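Local coordinates for putative lipoprotein (Bacteroides ovatus, PDB 3OQQ) that is of unknown function but is probably an exported lipoprotein that binds several calcium ions, at residues Asp40-Asp45 with His162-Met167; Thr126-Phe131 with Asp149-Tyr154; Thr179-Ala184 with Met298-Val303. One frame throughout, in Å; residues are numbered along the deposited sequence.

How the contacts relate
Contact 1 comes first from the N terminus: D40-D45, at the end of strand 36-41, meets H162-M167, in the loop after strand 150-161, closing a loop of 116 residues. Contact 2 is nested inside it and pairs the successive strands 122-131 and 150-161, with 17 residues between its segments. Contact 3 follows in series, joining strand 173-184 to strand 298-307, with 113 residues between its segments. Contacts 2 and 3 adjoin, their centres about 10 Å apart, because strands 150-161 and 173-184 pair with each other. Contact 1 lies well away, its centre more than 30 Å from both, but its strand 36-41 is a neighbour of strand 122-131.

Contact 1: Asp40-Asp45 with His162-Met167. With CA (calcium ion), chain E.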
loop_
_atom_site.group_PDB
_atom_site.type_symbol
_atom_site.label_atom_id
_atom_site.label_comp_id
_atom_site.label_asym_id
_atom_site.label_seq_id
_atom_site.Cartn_x
_atom_site.Cartn_y
_atom_site.Cartn_z
ATOM N N ASP A 40 -3.855 -1.803 -18.991
ATOM C CA ASP A 40 -4.356 -2.693 -20.051
ATOM C C ASP A 40 -5.904 -2.729 -20.119
ATOM O O ASP A 40 -6.516 -3.798 -20.107
ATOM C CB ASP A 40 -3.754 -4.116 -19.879
ATOM C CG ASP A 40 -2.261 -4.165 -20.187
ATOM O OD1 ASP A 40 -1.830 -3.498 -21.157
ATOM O OD2 ASP A 40 -1.531 -4.888 -19.479
ATOM N N VAL A 41 -6.509 -1.533 -20.227
ATOM C CA VAL A 41 -7.954 -1.289 -20.271
ATOM C C VAL A 41 -8.465 -1.298 -21.694
ATOM O O VAL A 41 -7.964 -0.549 -22.526
ATOM C CB VAL A 41 -8.264 0.084 -19.611
ATOM C CG1 VAL A 41 -9.761 0.361 -19.543
ATOM C CG2 VAL A 41 -7.629 0.175 -18.233
ATOM N N LEU A 42 -9.500 -2.097 -21.959
ATOM C CA LEU A 42 -10.137 -2.118 -23.271
ATOM C C LEU A 42 -11.196 -1.011 -23.301
ATOM O O LEU A 42 -12.048 -0.950 -22.408
ATOM C CB LEU A 42 -10.749 -3.508 -23.549
ATOM C CG LEU A 42 -11.726 -3.644 -24.716
ATOM C CD1 LEU A 42 -11.043 -3.403 -26.055
ATOM C CD2 LEU A 42 -12.376 -4.995 -24.699
ATOM N N VAL A 43 -11.125 -0.127 -24.307
ATOM C CA VAL A 43 -12.101 0.952 -24.468
ATOM C C VAL A 43 -12.795 0.740 -25.791
ATOM O O VAL A 43 -12.251 1.087 -26.833
ATOM C CB VAL A 43 -11.513 2.389 -24.347
ATOM C CG1 VAL A 43 -12.622 3.441 -24.397
ATOM C CG2 VAL A 43 -10.683 2.553 -23.078
ATOM N N LYS A 44 -13.985 0.132 -25.749
ATOM C CA LYS A 44 -14.835 -0.099 -26.919
ATOM C C LYS A 44 -15.929 0.959 -26.826
ATOM O O LYS A 44 -16.760 0.909 -25.913
ATOM C CB LYS A 44 -15.374 -1.541 -26.952
ATOM C CG LYS A 44 -16.055 -1.913 -28.263
ATOM C CD LYS A 44 -17.068 -3.029 -28.073
ATOM C CE LYS A 44 -17.947 -3.189 -29.291
ATOM N NZ LYS A 44 -19.168 -3.978 -28.987
ATOM N N ASP A 45 -15.849 1.969 -27.713
ATOM C CA ASP A 45 -16.706 3.159 -27.800
ATOM C C ASP A 45 -16.368 4.066 -26.597
ATOM O O ASP A 45 -15.511 4.952 -26.716
ATOM C CB ASP A 45 -18.218 2.816 -27.899
ATOM C CG ASP A 45 -18.558 1.674 -28.849
ATOM O OD1 ASP A 45 -18.209 1.772 -30.050
ATOM O OD2 ASP A 45 -19.179 0.689 -28.393
ATOM N N HIS A 162 -9.621 -12.532 -16.828
ATOM C CA HIS A 162 -10.853 -12.821 -17.541
ATOM C C HIS A 162 -10.530 -13.013 -19.015
ATOM O O HIS A 162 -9.625 -12.349 -19.529
ATOM C CB HIS A 162 -11.858 -11.659 -17.351
ATOM C CG HIS A 162 -12.200 -11.329 -15.922
ATOM N ND1 HIS A 162 -12.985 -10.227 -15.610
ATOM C CD2 HIS A 162 -11.885 -11.975 -14.769
ATOM C CE1 HIS A 162 -13.099 -10.224 -14.292
ATOM N NE2 HIS A 162 -12.444 -11.249 -13.740
ATOM N N SER A 163 -11.266 -13.897 -19.707
ATOM C CA SER A 163 -11.026 -14.139 -21.136
ATOM C C SER A 163 -11.333 -12.890 -22.011
ATOM O O SER A 163 -10.761 -12.740 -23.094
ATOM C CB SER A 163 -11.856 -15.323 -21.616
ATOM O OG SER A 163 -11.422 -15.753 -22.896
ATOM N N GLN A 164 -12.228 -12.010 -21.527
ATOM C CA GLN A 164 -12.677 -10.799 -22.214
ATOM C C GLN A 164 -13.127 -9.737 -21.199
ATOM O O GLN A 164 -13.774 -10.066 -20.191
ATOM C CB GLN A 164 -13.834 -11.157 -23.177
ATOM C CG GLN A 164 -14.337 -10.018 -24.075
ATOM C CD GLN A 164 -13.338 -9.439 -25.066
ATOM O OE1 GLN A 164 -12.539 -10.139 -25.698
ATOM N NE2 GLN A 164 -13.438 -8.148 -25.295
ATOM N N GLN A 165 -12.807 -8.467 -21.483
ATOM C CA GLN A 165 -13.198 -7.345 -20.633
ATOM C C GLN A 165 -14.647 -6.917 -20.920
ATOM O O GLN A 165 -15.198 -7.273 -21.963
ATOM C CB GLN A 165 -12.233 -6.160 -20.834
ATOM C CG GLN A 165 -10.808 -6.463 -20.378
ATOM C CD GLN A 165 -9.903 -5.258 -20.396
ATOM O OE1 GLN A 165 -10.325 -4.132 -20.131
ATOM N NE2 GLN A 165 -8.613 -5.489 -20.620
HETATM N N MSE A 166 -15.250 -6.150 -19.980
HETATM C CA MSE A 166 -16.599 -5.557 -20.039
HETATM C C MSE A 166 -17.712 -6.610 -20.215
HETATM O O MSE A 166 -18.472 -6.578 -21.190
HETATM C CB MSE A 166 -16.695 -4.480 -21.139
HETATM C CG MSE A 166 -15.880 -3.245 -20.834
HETATM SE SE MSE A 166 -15.941 -1.918 -22.246
HETATM C CE MSE A 166 -15.285 -3.000 -23.688
HETATM N N MSE A 167 -17.820 -7.512 -19.231
HETATM C CA MSE A 167 -18.832 -8.564 -19.183
HETATM C C MSE A 167 -19.906 -8.201 -18.151
HETATM O O MSE A 167 -19.635 -7.406 -17.245
HETATM C CB MSE A 167 -18.185 -9.923 -18.837
HETATM C CG MSE A 167 -17.099 -10.374 -19.823
HETATM SE SE MSE A 167 -17.752 -11.086 -21.541
HETATM C CE MSE A 167 -17.631 -9.509 -22.629
HETATM CA CA CA E . -10.689 -10.432 -27.179
HETATM O O HOH W 1 -9.756 -10.456 -24.698
HETATM O O HOH W 2 -9.065 -11.666 -27.950
#
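Where L42 and Q165 face each other the two backbones do not pair as strands; CA of L42 and CA of Q165 remain 6.6 Å apart, and side chains bridge the gap. D40 and V41 both face V23 in a G1 beta bulge, and the chain turns a corner at D40. The Q165 side chain reaches this corner with CG anti to its own carbonyl carbon (chi1 -65°) and the rest of the chain extended. Its amide then serves both polarities of the backbone. NE2 of Q165 donates to O of D40 at 2.7 Å, in the plane of that carbonyl. OE1 of Q165 accepts a hydrogen bond from N of L42 at 2.9 Å; this donor stands 41° above the plane of the side-chain carbonyl. Each end of the amide has a second partner: R47 NH1 for OE1 and the carbonyl oxygen of G119 for NE2. An alanine here would probably leave D40 O and L42 N without these mates and deprive the R47 guanidinium of one of its acceptors.

Van der Waals contacts lie alongside the amide. CD2 of L42 touches NE2 of Q164 at 3.4 Å and makes an apolar contact with the selenomethionine methyl CE of M166 at 3.7 Å, the L42 and M166 side chains crossing at about a right angle. The same CE of M166 rests on CB of K44, 3.6 Å away. The Q164 chain bends at chi2, which places CD, and OE1 of Q164 binds a calcium ion at 2.4 Å, in a site shared with N114, D117 and two waters.

With two hydrogen-bond partners at each end, the Q165 carboxamide is likely to be fixed in its rotation, while Q164 binds the metal through OE1 and packs NE2 against L42; one short loop thus joins the end of strand 36-41 to a calcium site.

Contact 2: Thr126-Phe131 with Asp149-Tyr154; sequences TGVVMF and DVVFEY. With CA (calcium ion), chain C; CA (calcium ion), chain B.
F152 and Y154 both hold CG between the backbone N and the carbonyl carbon (chi1 63° and 74°), the crowded position, and their rings reach across to V129 and G127 on the partner strand. V129 CB lies over one face of the F152 ring, 3.8 Å from its centroid, in a CH-pi contact. The Y154 ring covers the backbone instead: N of G127 stands 3.5 Å above its plane, toward the rim, and a beta carbon on G127 would clash with CE2 of Y154.

The strands run antiparallel, with G127-Y154, V129-F152 and F131-V150 as hydrogen-bonded pairs. The bond from V129 N to F152 O is short and nearly straight (2.7 Å, 176°). Y154 O accepts twice, from G127 N and from T126 OG1, the latter at 2.6 Å. On the opposite face CG2 of V128 meets CG1 of V151 at 3.7 Å.

At the other end a classic beta bulge sets D149 and V150 both against F131. D149 OD1 bridges two calcium ions at 2.5 and 2.6 Å, OD2 adds a second bond to one of them, and D133 N donates to OD2. E132, D146, N148, G186 and E397 contribute further ligands.

The strand pair therefore joins an apolar face, packed on F335 and I337 of strand 333-339, to a paired calcium site whose positive charge would probably favour an ionised D149.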
loop_
_atom_site.group_PDB
_atom_site.type_symbol
_atom_site.label_atom_id
_atom_site.label_comp_id
_atom_site.label_asym_id
_atom_site.label_seq_id
_atom_site.Cartn_x
_atom_site.Cartn_y
_atom_site.Cartn_z
ATOM N N THR A 126 -0.514 2.343 -4.899
ATOM C CA THR A 126 0.785 2.333 -4.211
ATOM C C THR A 126 0.863 3.549 -3.272
ATOM O O THR A 126 0.159 4.536 -3.472
ATOM C CB THR A 126 1.964 2.252 -5.226
ATOM O OG1 THR A 126 3.201 2.143 -4.520
ATOM C CG2 THR A 126 2.014 3.431 -6.214
ATOM N N GLY A 127 1.688 3.441 -2.242
ATOM C CA GLY A 127 1.895 4.504 -1.276
ATOM C C GLY A 127 2.999 4.148 -0.304
ATOM O O GLY A 127 3.653 3.109 -0.431
ATOM N N VAL A 128 3.216 5.017 0.664
ATOM C CA VAL A 128 4.197 4.786 1.720
ATOM C C VAL A 128 3.462 4.894 3.036
ATOM O O VAL A 128 2.662 5.811 3.230
ATOM C CB VAL A 128 5.485 5.678 1.665
ATOM C CG1 VAL A 128 5.186 7.160 1.937
ATOM C CG2 VAL A 128 6.558 5.132 2.624
ATOM N N VAL A 129 3.701 3.931 3.915
ATOM C CA VAL A 129 3.059 3.904 5.216
ATOM C C VAL A 129 4.086 4.334 6.231
ATOM O O VAL A 129 5.215 3.831 6.237
ATOM C CB VAL A 129 2.438 2.531 5.549
ATOM C CG1 VAL A 129 1.849 2.538 6.950
ATOM C CG2 VAL A 129 1.368 2.159 4.535
HETATM N N MSE A 130 3.691 5.275 7.089
HETATM C CA MSE A 130 4.566 5.798 8.129
HETATM C C MSE A 130 3.906 5.668 9.453
HETATM O O MSE A 130 2.861 6.259 9.662
HETATM C CB MSE A 130 4.941 7.257 7.840
HETATM C CG MSE A 130 5.763 7.390 6.588
HETATM SE SE MSE A 130 6.512 9.163 6.463
HETATM C CE MSE A 130 7.146 9.011 4.653
ATOM N N PHE A 131 4.549 4.936 10.375
ATOM C CA PHE A 131 3.989 4.692 11.699
ATOM C C PHE A 131 4.823 5.232 12.817
ATOM O O PHE A 131 6.044 5.271 12.717
ATOM C CB PHE A 131 3.851 3.178 11.932
ATOM C CG PHE A 131 2.513 2.631 11.579
ATOM C CD1 PHE A 131 1.417 2.823 12.424
ATOM C CD2 PHE A 131 2.334 1.888 10.417
ATOM C CE1 PHE A 131 0.170 2.290 12.101
ATOM C CE2 PHE A 131 1.070 1.386 10.081
ATOM C CZ PHE A 131 0.006 1.581 10.927
ATOM N N ASP A 149 9.146 5.535 12.696
ATOM C CA ASP A 149 9.373 4.332 13.524
ATOM C C ASP A 149 9.301 3.063 12.706
ATOM O O ASP A 149 10.099 2.147 12.939
ATOM C CB ASP A 149 8.431 4.314 14.719
ATOM C CG ASP A 149 8.623 5.588 15.546
ATOM O OD1 ASP A 149 9.617 6.336 15.286
ATOM O OD2 ASP A 149 7.780 5.857 16.417
ATOM N N VAL A 150 8.384 3.028 11.720
ATOM C CA VAL A 150 8.285 1.996 10.694
ATOM C C VAL A 150 7.886 2.726 9.417
ATOM O O VAL A 150 6.887 3.453 9.383
ATOM C CB VAL A 150 7.386 0.751 10.956
ATOM C CG1 VAL A 150 7.561 -0.274 9.825
ATOM C CG2 VAL A 150 7.694 0.091 12.302
ATOM N N VAL A 151 8.722 2.614 8.397
ATOM C CA VAL A 151 8.420 3.287 7.125
ATOM C C VAL A 151 8.470 2.199 6.090
ATOM O O VAL A 151 9.493 1.521 5.960
ATOM C CB VAL A 151 9.343 4.486 6.796
ATOM C CG1 VAL A 151 8.946 5.169 5.490
ATOM C CG2 VAL A 151 9.384 5.497 7.936
ATOM N N PHE A 152 7.346 1.959 5.427
ATOM C CA PHE A 152 7.343 0.954 4.377
ATOM C C PHE A 152 6.530 1.367 3.210
ATOM O O PHE A 152 5.474 1.947 3.375
ATOM C CB PHE A 152 6.876 -0.415 4.876
ATOM C CG PHE A 152 5.464 -0.548 5.392
ATOM C CD1 PHE A 152 5.176 -0.338 6.740
ATOM C CD2 PHE A 152 4.448 -1.021 4.565
ATOM C CE1 PHE A 152 3.899 -0.558 7.239
ATOM C CE2 PHE A 152 3.161 -1.222 5.065
ATOM C CZ PHE A 152 2.906 -1.011 6.408
ATOM N N GLU A 153 7.006 1.028 2.029
ATOM C CA GLU A 153 6.284 1.265 0.778
ATOM C C GLU A 153 5.448 0.077 0.440
ATOM O O GLU A 153 5.837 -1.062 0.699
ATOM C CB GLU A 153 7.253 1.527 -0.387
ATOM C CG GLU A 153 8.353 2.513 -0.063
ATOM C CD GLU A 153 9.243 2.914 -1.223
ATOM O OE1 GLU A 153 9.300 2.156 -2.220
ATOM O OE2 GLU A 153 9.869 3.997 -1.137
ATOM N N TYR A 154 4.324 0.311 -0.189
ATOM C CA TYR A 154 3.517 -0.825 -0.601
ATOM C C TYR A 154 3.101 -0.643 -2.015
ATOM O O TYR A 154 3.015 0.484 -2.502
ATOM C CB TYR A 154 2.282 -1.030 0.296
ATOM C CG TYR A 154 1.186 -0.013 0.063
ATOM C CD1 TYR A 154 0.196 -0.231 -0.896
ATOM C CD2 TYR A 154 1.146 1.176 0.787
ATOM C CE1 TYR A 154 -0.830 0.684 -1.096
ATOM C CE2 TYR A 154 0.108 2.092 0.607
ATOM C CZ TYR A 154 -0.851 1.857 -0.364
ATOM O OH TYR A 154 -1.865 2.755 -0.578
HETATM CA CA CA C . 8.589 8.207 16.840
HETATM CA CA CA B . 11.800 7.517 15.209
HETATM O O HOH W 3 10.761 7.784 17.658
HETATM O O HOH W 4 8.410 7.235 19.008
HETATM O O HOH W 5 8.647 10.448 17.748
#

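Contact 3: Thr179-Ala184 with Met298-Val303; sequences TLDVRA and MLRAEV
R300 grips D181 side-on: NE donates to OD1 of D181 at 2.7 Å and NH2 to OD2 of the same carboxylate at 2.8 Å. Both bonds lie close to the guanidinium plane, and the two flat groups are only 17° apart. A bend at chi3 (-74°) places NE for this bidentate salt bridge. CG2 of T179 sits over the centre of one guanidinium face, 3.7 Å from CZ of R300, and also packs against CG of E302.

Beneath these side chains the antiparallel backbones are joined by paired bonds between L180 and A301 and by one from V182 N to L299 O at 2.9 Å. In the return direction a water bridges, donating to V182 O at 2.6 Å and accepting from L299 N. The selenomethionine M298 lays CG against V182 O and its SE 4.0 Å from CB of D181.

On the other face L180, V182, L299 and A301 form an apolar surface, which L180 and V182 extend to I269 and L271 of strand 266-272 in a second sheet. Strand 150-161 flanks the pair beyond D181, with R183 salt-bridged to E153 and hydrogen-bonded to the carbonyl oxygen of T392, and strand 205-215 flanks it beyond R300.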
loop_
_atom_site.group_PDB
_atom_site.type_symbol
_atom_site.label_atom_id
_atom_site.label_comp_id
_atom_site.label_asym_id
_atom_site.label_seq_id
_atom_site.Cartn_x
_atom_site.Cartn_y
_atom_site.Cartn_z
ATOM N N THR A 179 3.264 -6.019 -2.728
ATOM C CA THR A 179 4.631 -5.927 -2.253
ATOM C C THR A 179 4.605 -5.012 -1.076
ATOM O O THR A 179 3.804 -4.075 -1.040
ATOM C CB THR A 179 5.679 -5.522 -3.302
ATOM O OG1 THR A 179 5.390 -4.248 -3.866
ATOM C CG2 THR A 179 5.904 -6.586 -4.359
ATOM N N LEU A 180 5.437 -5.323 -0.084
ATOM C CA LEU A 180 5.686 -4.538 1.127
ATOM C C LEU A 180 7.186 -4.399 1.235
ATOM O O LEU A 180 7.893 -5.425 1.341
ATOM C CB LEU A 180 5.100 -5.217 2.383
ATOM C CG LEU A 180 3.591 -5.484 2.441
ATOM C CD1 LEU A 180 3.259 -6.361 3.619
ATOM C CD2 LEU A 180 2.790 -4.184 2.497
ATOM N N ASP A 181 7.688 -3.160 1.095
ATOM C CA ASP A 181 9.132 -2.883 1.094
ATOM C C ASP A 181 9.526 -2.043 2.272
ATOM O O ASP A 181 9.036 -0.924 2.384
ATOM C CB ASP A 181 9.544 -2.161 -0.215
ATOM C CG ASP A 181 9.240 -2.957 -1.460
ATOM O OD1 ASP A 181 9.148 -4.219 -1.362
ATOM O OD2 ASP A 181 9.044 -2.337 -2.521
ATOM N N VAL A 182 10.436 -2.557 3.127
ATOM C CA VAL A 182 10.911 -1.837 4.316
ATOM C C VAL A 182 11.870 -0.722 3.907
ATOM O O VAL A 182 12.989 -0.983 3.464
ATOM C CB VAL A 182 11.569 -2.748 5.383
ATOM C CG1 VAL A 182 11.880 -1.947 6.654
ATOM C CG2 VAL A 182 10.695 -3.946 5.705
ATOM N N ARG A 183 11.468 0.517 4.149
ATOM C CA ARG A 183 12.313 1.643 3.831
ATOM C C ARG A 183 13.134 2.050 5.062
ATOM O O ARG A 183 14.311 2.347 4.924
ATOM C CB ARG A 183 11.442 2.781 3.248
ATOM C CG ARG A 183 11.783 4.160 3.683
ATOM C CD ARG A 183 11.946 5.117 2.541
ATOM N NE ARG A 183 10.802 5.313 1.639
ATOM C CZ ARG A 183 9.964 6.347 1.689
ATOM N NH1 ARG A 183 10.064 7.252 2.670
ATOM N NH2 ARG A 183 9.025 6.495 0.755
ATOM N N ALA A 184 12.538 2.056 6.257
ATOM C CA ALA A 184 13.255 2.453 7.472
ATOM C C ALA A 184 12.563 1.927 8.717
ATOM O O ALA A 184 11.344 1.725 8.701
ATOM C CB ALA A 184 13.345 3.987 7.557
HETATM N N MSE A 298 16.082 -3.015 -0.539
HETATM C CA MSE A 298 15.044 -3.019 0.473
HETATM C C MSE A 298 14.564 -4.419 0.787
HETATM O O MSE A 298 14.438 -5.223 -0.126
HETATM C CB MSE A 298 13.861 -2.152 0.030
HETATM C CG MSE A 298 14.176 -0.662 0.087
HETATM SE SE MSE A 298 12.615 0.423 -0.359
HETATM C CE MSE A 298 13.609 2.067 -0.838
ATOM N N LEU A 299 14.299 -4.715 2.073
ATOM C CA LEU A 299 13.694 -6.008 2.449
ATOM C C LEU A 299 12.251 -5.991 1.923
ATOM O O LEU A 299 11.488 -5.076 2.242
ATOM C CB LEU A 299 13.758 -6.279 3.971
ATOM C CG LEU A 299 12.939 -7.488 4.524
ATOM C CD1 LEU A 299 13.390 -8.833 3.893
ATOM C CD2 LEU A 299 13.096 -7.599 6.032
ATOM N N ARG A 300 11.912 -6.960 1.051
ATOM C CA ARG A 300 10.612 -7.015 0.395
ATOM C C ARG A 300 9.844 -8.278 0.721
ATOM O O ARG A 300 10.398 -9.380 0.595
ATOM C CB ARG A 300 10.798 -6.887 -1.154
ATOM C CG ARG A 300 9.599 -7.409 -2.006
ATOM C CD ARG A 300 9.727 -7.051 -3.476
ATOM N NE ARG A 300 9.451 -5.625 -3.694
ATOM C CZ ARG A 300 9.218 -5.068 -4.884
ATOM N NH1 ARG A 300 9.253 -5.805 -5.991
ATOM N NH2 ARG A 300 8.946 -3.775 -4.976
ATOM N N ALA A 301 8.560 -8.121 1.120
ATOM C CA ALA A 301 7.620 -9.228 1.206
ATOM C C ALA A 301 6.750 -9.152 -0.059
ATOM O O ALA A 301 6.272 -8.065 -0.418
ATOM C CB ALA A 301 6.766 -9.170 2.476
ATOM N N GLU A 302 6.613 -10.269 -0.781
ATOM C CA GLU A 302 5.811 -10.286 -2.002
ATOM C C GLU A 302 4.770 -11.389 -1.899
ATOM O O GLU A 302 5.113 -12.537 -1.607
ATOM C CB GLU A 302 6.671 -10.443 -3.256
ATOM C CG GLU A 302 5.849 -10.351 -4.535
ATOM C CD GLU A 302 6.622 -10.637 -5.805
ATOM O OE1 GLU A 302 7.247 -9.695 -6.339
ATOM O OE2 GLU A 302 6.622 -11.804 -6.253
ATOM N N VAL A 303 3.491 -11.025 -2.087
ATOM C CA VAL A 303 2.377 -11.967 -1.947
ATOM C C VAL A 303 1.510 -11.942 -3.185
ATOM O O VAL A 303 1.016 -10.892 -3.595
ATOM C CB VAL A 303 1.517 -11.682 -0.685
ATOM C CG1 VAL A 303 0.409 -12.737 -0.526
ATOM C CG2 VAL A 303 2.373 -11.612 0.584
HETATM O O HOH W 6 14.970 -2.585 3.942
#